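Local coordinates for Tautomerase_3 domain-containing protein (Corynebacterium halotolerans YIM 70093 = DSM 44683, PDB 7M58) that probably acts as a trimeric enzyme of the tautomerase superfamily, belonging to the cis-3-chloroacrylic acid dehalogenase family of hydrolases, at residues E126-F129 with A130-Q134; E94-P97 with E98-W101. All coordinates share one frame; numbering follows the deposited sequence.

Contact 1 (E126-F129 with A130-Q134)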
ATOM      1  N   GLU A 126      25.395   9.711   3.816  1.00 27.56           N
ATOM      2  CA  GLU A 126      26.366  10.816   3.776  1.00 33.69           C
ATOM      3  C   GLU A 126      26.771  11.137   2.342  1.00 32.05           C
ATOM      4  O   GLU A 126      26.836  12.307   1.947  1.00 25.66           O
ATOM      5  CB  GLU A 126      27.614  10.469   4.576  1.00 36.66           C
ATOM      6  CG  GLU A 126      27.581  10.765   6.061  1.00 50.89           C
ATOM      7  CD  GLU A 126      28.885  10.317   6.725  1.00 66.32           C
ATOM      8  OE1 GLU A 126      29.453   9.304   6.258  1.00 72.56           O
ATOM      9  OE2 GLU A 126      29.355  10.963   7.690  1.00 67.20           O
ATOM     10  N   GLU A 127      27.124  10.106   1.574  1.00 34.45           N
ATOM     11  CA  GLU A 127      27.444  10.280   0.163  1.00 33.75           C
ATOM     12  C   GLU A 127      26.287  10.952  -0.577  1.00 33.80           C
ATOM     13  O   GLU A 127      26.496  11.905  -1.332  1.00 33.12           O
ATOM     14  CB  GLU A 127      27.804   8.925  -0.458  1.00 33.23           C
ATOM     15  CG  GLU A 127      29.233   8.826  -0.979  1.00 48.32           C
ATOM     16  CD  GLU A 127      29.510   7.494  -1.656  1.00 61.75           C
ATOM     17  OE1 GLU A 127      30.466   7.422  -2.475  1.00 66.30           O
ATOM     18  OE2 GLU A 127      28.745   6.517  -1.419  1.00 66.53           O
ATOM     19  N   TRP A 128      25.071  10.435  -0.381  1.00 30.73           N
ATOM     20  CA  TRP A 128      23.882  11.009  -1.022  1.00 32.23           C
ATOM     21  C   TRP A 128      23.719  12.478  -0.637  1.00 30.33           C
ATOM     22  O   TRP A 128      23.551  13.346  -1.508  1.00 23.71           O
ATOM     23  CB  TRP A 128      22.650  10.171  -0.620  1.00 28.83           C
ATOM     24  CG  TRP A 128      21.326  10.654  -1.093  1.00 26.98           C
ATOM     25  CD1 TRP A 128      20.729  10.370  -2.288  1.00 28.48           C
ATOM     26  CD2 TRP A 128      20.406  11.495  -0.373  1.00 26.31           C
ATOM     27  NE1 TRP A 128      19.499  10.992  -2.365  1.00 30.83           N
ATOM     28  CE2 TRP A 128      19.279  11.692  -1.204  1.00 30.85           C
ATOM     29  CE3 TRP A 128      20.437  12.115   0.878  1.00 27.06           C
ATOM     30  CZ2 TRP A 128      18.183  12.481  -0.816  1.00 29.51           C
ATOM     31  CZ3 TRP A 128      19.350  12.898   1.265  1.00 28.58           C
ATOM     32  CH2 TRP A 128      18.241  13.079   0.415  1.00 34.52           C
ATOM     33  N   PHE A 129      23.838  12.772   0.661  1.00 27.69           N
ATOM     34  CA  PHE A 129      23.671  14.132   1.164  1.00 28.10           C
ATOM     35  C   PHE A 129      24.655  15.102   0.507  1.00 29.90           C
ATOM     36  O   PHE A 129      24.287  16.241   0.180  1.00 26.06           O
ATOM     37  CB  PHE A 129      23.843  14.111   2.683  1.00 28.14           C
ATOM     38  CG  PHE A 129      23.595  15.423   3.352  1.00 30.30           C
ATOM     39  CD1 PHE A 129      22.306  15.824   3.669  1.00 32.06           C
ATOM     40  CD2 PHE A 129      24.648  16.260   3.673  1.00 31.70           C
ATOM     41  CE1 PHE A 129      22.078  17.037   4.289  1.00 29.16           C
ATOM     42  CE2 PHE A 129      24.420  17.475   4.296  1.00 33.22           C
ATOM     43  CZ  PHE A 129      23.136  17.861   4.596  1.00 27.77           C
ATOM     44  N   ALA A 130      25.898  14.666   0.267  1.00 27.38           N
ATOM     45  CA  ALA A 130      26.890  15.563  -0.326  1.00 30.46           C
ATOM     46  C   ALA A 130      26.597  15.901  -1.788  1.00 30.71           C
ATOM     47  O   ALA A 130      27.250  16.798  -2.341  1.00 28.60           O
ATOM     48  CB  ALA A 130      28.295  14.972  -0.186  1.00 30.23           C
ATOM     49  N   THR A 131      25.661  15.188  -2.427  1.00 29.19           N
ATOM     50  CA  THR A 131      25.210  15.478  -3.786  1.00 28.19           C
ATOM     51  C   THR A 131      24.090  16.514  -3.835  1.00 33.09           C
ATOM     52  O   THR A 131      23.844  17.086  -4.897  1.00 40.73           O
ATOM     53  CB  THR A 131      24.755  14.181  -4.468  1.00 29.81           C
ATOM     54  OG1 THR A 131      25.771  13.184  -4.307  1.00 33.46           O
ATOM     55  CG2 THR A 131      24.540  14.378  -5.959  1.00 36.39           C
ATOM     56  N   LEU A 132      23.397  16.775  -2.730  1.00 29.00           N
ATOM     57  CA  LEU A 132      22.280  17.698  -2.789  1.00 31.40           C
ATOM     58  C   LEU A 132      22.771  19.136  -2.983  1.00 35.04           C
ATOM     59  O   LEU A 132      23.899  19.477  -2.620  1.00 36.26           O
ATOM     60  CB  LEU A 132      21.409  17.573  -1.539  1.00 28.82           C
ATOM     61  CG  LEU A 132      20.981  16.137  -1.216  1.00 28.36           C
ATOM     62  CD1 LEU A 132      20.039  16.071  -0.051  1.00 22.34           C
ATOM     63  CD2 LEU A 132      20.305  15.517  -2.436  1.00 28.97           C
ATOM     64  N   PRO A 133      21.947  19.995  -3.580  1.00 34.44           N
ATOM     65  CA  PRO A 133      22.288  21.424  -3.604  1.00 36.25           C
ATOM     66  C   PRO A 133      22.396  21.996  -2.199  1.00 35.29           C
ATOM     67  O   PRO A 133      21.634  21.640  -1.296  1.00 34.41           O
ATOM     68  CB  PRO A 133      21.133  22.062  -4.392  1.00 31.40           C
ATOM     69  CG  PRO A 133      20.055  20.998  -4.455  1.00 35.95           C
ATOM     70  CD  PRO A 133      20.776  19.685  -4.419  1.00 33.28           C
ATOM     71  N   GLN A 134      23.332  22.939  -2.050  1.00 31.71           N
ATOM     72  CA  GLN A 134      23.694  23.470  -0.744  1.00 34.19           C
ATOM     73  C   GLN A 134      22.483  24.002   0.029  1.00 35.05           C
ATOM     74  O   GLN A 134      22.443  23.917   1.263  1.00 34.32           O
ATOM     75  CB  GLN A 134      24.766  24.543  -0.914  1.00 40.34           C
ATOM     76  CG  GLN A 134      25.243  25.108   0.412  1.00 45.57           C
ATOM     77  CD  GLN A 134      26.624  25.714   0.335  1.00 44.07           C
ATOM     78  OE1 GLN A 134      26.775  26.907   0.046  1.00 46.41           O
ATOM     79  NE2 GLN A 134      27.643  24.899   0.577  1.00 41.50           N
TER
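Leu132 lays its CD1 methyl over one face of the Trp128 indole, four residues back along the chain. The methyl sits above the benzo half: CD1 is 3.5 Å from CZ3 of Trp128 and 3.9 Å from the centroid of the six-membered ring, 29° off the ring normal, a CH-pi contact. The second methyl, CD2, lies over the same ring nearer its rim, toward CE2 and CZ2, so both methyls of the fork rest on the same face. Two torsions arrange this: Trp128 holds CG anti to its own N (chi1 176°), which swings the indole forward along the chain, while Leu132 has CG anti to its carbonyl carbon, turning the fork back to meet it. The same CD1 methyl of Leu132 also passes Phe129, more loosely, 4.4 Å from Phe129 CD1.

The backbone underneath passes from helix 125-129 into a type I turn from Phe129 to Leu132. Ala130 N bonds to Glu126 O at 3.0 Å, four residues back; Thr131 N then reaches Trp128 O at 2.9 Å, and Leu132 N reaches Phe129 O at 3.1 Å, both three residues back. The hydroxyl OG1 of Thr131 adds a weak bond to Glu127 O. By closing the turn, these bonds bring Leu132 round to the indole.

The other end of the indole is held as well, since NE1 of Trp128 donates to Leu118 O, in strand 117-118. Tyr37, Leu119 and Pro120 pack against the same side chain, while Lys117 touches both Trp128 and Leu132. Ahead, Phe129 and Leu132 meet Leu140 of helix 134-142, so the turn wedges apolar groups between the short helix 125-129, the 117-118 hairpin and the C-terminal helix.

Contact 2 (E94-P97 with E98-W101)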
ATOM      1  N   GLU A  94      -1.712   3.088  24.534  1.00 37.60           N
ATOM      2  CA  GLU A  94      -2.364   2.334  25.610  1.00 38.61           C
ATOM      3  C   GLU A  94      -3.257   1.233  25.033  1.00 41.18           C
ATOM      4  O   GLU A  94      -4.451   1.130  25.320  1.00 41.21           O
ATOM      5  CB  GLU A  94      -3.134   3.268  26.543  1.00 35.99           C
ATOM      6  CG  GLU A  94      -2.269   4.422  27.062  1.00 47.96           C
ATOM      7  CD  GLU A  94      -2.903   5.197  28.210  1.00 58.58           C
ATOM      8  OE1 GLU A  94      -2.504   4.967  29.373  1.00 59.34           O
ATOM      9  OE2 GLU A  94      -3.785   6.044  27.952  1.00 59.76           O
ATOM     10  N   LEU A  95      -2.644   0.403  24.197  1.00 40.24           N
ATOM     11  CA  LEU A  95      -3.221  -0.748  23.530  1.00 36.23           C
ATOM     12  C   LEU A  95      -2.426  -1.999  23.908  1.00 35.60           C
ATOM     13  O   LEU A  95      -1.260  -1.904  24.295  1.00 34.54           O
ATOM     14  CB  LEU A  95      -3.164  -0.556  22.012  1.00 34.20           C
ATOM     15  CG  LEU A  95      -4.190   0.376  21.401  1.00 36.92           C
ATOM     16  CD1 LEU A  95      -4.010   0.396  19.880  1.00 33.10           C
ATOM     17  CD2 LEU A  95      -5.582  -0.073  21.823  1.00 34.32           C
ATOM     18  N   PRO A  96      -3.022  -3.183  23.780  1.00 37.56           N
ATOM     19  CA  PRO A  96      -2.230  -4.402  23.909  1.00 32.73           C
ATOM     20  C   PRO A  96      -1.414  -4.625  22.660  1.00 32.38           C
ATOM     21  O   PRO A  96      -1.886  -4.347  21.543  1.00 32.66           O
ATOM     22  CB  PRO A  96      -3.293  -5.496  24.088  1.00 27.87           C
ATOM     23  CG  PRO A  96      -4.620  -4.830  23.922  1.00 26.60           C
ATOM     24  CD  PRO A  96      -4.396  -3.478  23.359  1.00 29.24           C
ATOM     25  N   PRO A  97      -0.173  -5.094  22.775  1.00 37.23           N
ATOM     26  CA  PRO A  97       0.628  -5.337  21.566  1.00 37.38           C
ATOM     27  C   PRO A  97      -0.053  -6.282  20.581  1.00 39.22           C
ATOM     28  O   PRO A  97       0.222  -6.204  19.373  1.00 37.48           O
ATOM     29  CB  PRO A  97       1.933  -5.932  22.113  1.00 43.33           C
ATOM     30  CG  PRO A  97       1.570  -6.490  23.467  1.00 39.17           C
ATOM     31  CD  PRO A  97       0.513  -5.557  23.999  1.00 41.34           C
ATOM     32  N   GLU A  98      -0.958  -7.149  21.051  1.00 36.20           N
ATOM     33  CA  GLU A  98      -1.708  -8.020  20.152  1.00 37.31           C
ATOM     34  C   GLU A  98      -2.577  -7.252  19.164  1.00 35.52           C
ATOM     35  O   GLU A  98      -3.083  -7.862  18.217  1.00 36.07           O
ATOM     36  CB  GLU A  98      -2.561  -9.008  20.968  1.00 34.21           C
ATOM     37  CG  GLU A  98      -1.706 -10.048  21.690  1.00 40.83           C
ATOM     38  CD  GLU A  98      -0.979  -9.485  22.917  1.00 46.51           C
ATOM     39  OE1 GLU A  98       0.094 -10.037  23.248  1.00 46.80           O
ATOM     40  OE2 GLU A  98      -1.409  -8.439  23.476  1.00 40.84           O
ATOM     41  N   HIS A  99      -2.758  -5.942  19.335  1.00 30.01           N
ATOM     42  CA  HIS A  99      -3.597  -5.200  18.405  1.00 34.53           C
ATOM     43  C   HIS A  99      -2.842  -4.061  17.716  1.00 33.10           C
ATOM     44  O   HIS A  99      -3.470  -3.165  17.138  1.00 33.65           O
ATOM     45  CB  HIS A  99      -4.848  -4.682  19.115  1.00 34.31           C
ATOM     46  CG  HIS A  99      -5.917  -5.715  19.272  1.00 37.47           C
ATOM     47  ND1 HIS A  99      -6.343  -6.507  18.226  1.00 38.58           N
ATOM     48  CD2 HIS A  99      -6.678  -6.057  20.338  1.00 44.63           C
ATOM     49  CE1 HIS A  99      -7.301  -7.311  18.648  1.00 44.09           C
ATOM     50  NE2 HIS A  99      -7.531  -7.051  19.925  1.00 47.90           N
ATOM     51  N   VAL A 100      -1.510  -4.097  17.712  1.00 32.18           N
ATOM     52  CA  VAL A 100      -0.717  -3.260  16.816  1.00 28.45           C
ATOM     53  C   VAL A 100      -0.036  -4.211  15.845  1.00 26.00           C
ATOM     54  O   VAL A 100       0.939  -4.876  16.197  1.00 28.62           O
ATOM     55  CB  VAL A 100       0.308  -2.389  17.554  1.00 30.51           C
ATOM     56  CG1 VAL A 100       1.083  -1.533  16.553  1.00 28.65           C
ATOM     57  CG2 VAL A 100      -0.356  -1.514  18.622  1.00 28.18           C
ATOM     58  N   TRP A 101      -0.555  -4.287  14.626  1.00 25.71           N
ATOM     59  CA  TRP A 101      -0.021  -5.156  13.589  1.00 24.98           C
ATOM     60  C   TRP A 101       0.882  -4.359  12.656  1.00 29.67           C
ATOM     61  O   TRP A 101       0.466  -3.319  12.132  1.00 33.29           O
ATOM     62  CB  TRP A 101      -1.160  -5.774  12.789  1.00 25.93           C
ATOM     63  CG  TRP A 101      -1.937  -6.750  13.549  1.00 27.87           C
ATOM     64  CD1 TRP A 101      -1.974  -6.897  14.902  1.00 28.15           C
ATOM     65  CD2 TRP A 101      -2.803  -7.750  13.007  1.00 27.84           C
ATOM     66  NE1 TRP A 101      -2.813  -7.932  15.238  1.00 29.27           N
ATOM     67  CE2 TRP A 101      -3.339  -8.467  14.091  1.00 25.18           C
ATOM     68  CE3 TRP A 101      -3.184  -8.100  11.709  1.00 28.62           C
ATOM     69  CZ2 TRP A 101      -4.226  -9.507  13.918  1.00 24.71           C
ATOM     70  CZ3 TRP A 101      -4.057  -9.132  11.538  1.00 29.35           C
ATOM     71  CH2 TRP A 101      -4.563  -9.835  12.633  1.00 29.88           C
TER
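Glu98 folds its side chain back alongside the ring of Pro97, the two lying side by side and pointing the same way. Its CB leaves the chain just past Pro97. CG stands beside the backbone N, and a bend at chi2 (75°) turns the chain back, bringing CD to 4.0 Å from Pro97 CG. At the tip, OE1 passes Pro97 CG at 3.8 Å, while OE2 reaches further back, 3.5 Å from Pro97 CD and just as near to Pro96 CB. The carboxylate thus rests on proline CH groups.

Beneath it the chain turns: His99 N bonds to Pro96 O at 2.9 Å, and Val100 N bonds to Pro97 O at 3.2 Å. Glu98 O takes a bond from Trp101 NE1 at 3.0 Å, the acceptor lying nearly in the indole plane. That indole also meets Tyr115 of a neighbouring subunit edge-to-face.

Val100 packs on Val89 and Ala90 of helix 75-92, and the backbone of Trp101 hydrogen-bonds with Val63 and Ile65 of strand 63-70. This is the helix-to-strand return of a beta-alpha-beta crossover, joining helix 75-92 to strand 100-107, parallel to strand 63-70, as in the beta-alpha-beta building block of the tautomerase superfamily.

Overall arrangement
The two contacts lie on opposite sides of the chain's centre, with centres about 39 Å apart, and share no helix or strand. Contact 2 comes first along the chain and belongs to the main sheet, leading into strand 100-107, an outermost strand within this chain; it is largely a surface turn, with Val100 the one buried residue that takes part. Contact 1 follows the short hairpin and leads toward the C-terminal helix; its exposed backbone turn has the buried pair Trp128 and Leu132 on its inner side. Both use backbone bonds three residues back, but contact 1 adds aromatic-aliphatic packing, whereas contact 2 sets a carboxylate against prolines. Another subunit touches contact 2 but not contact 1.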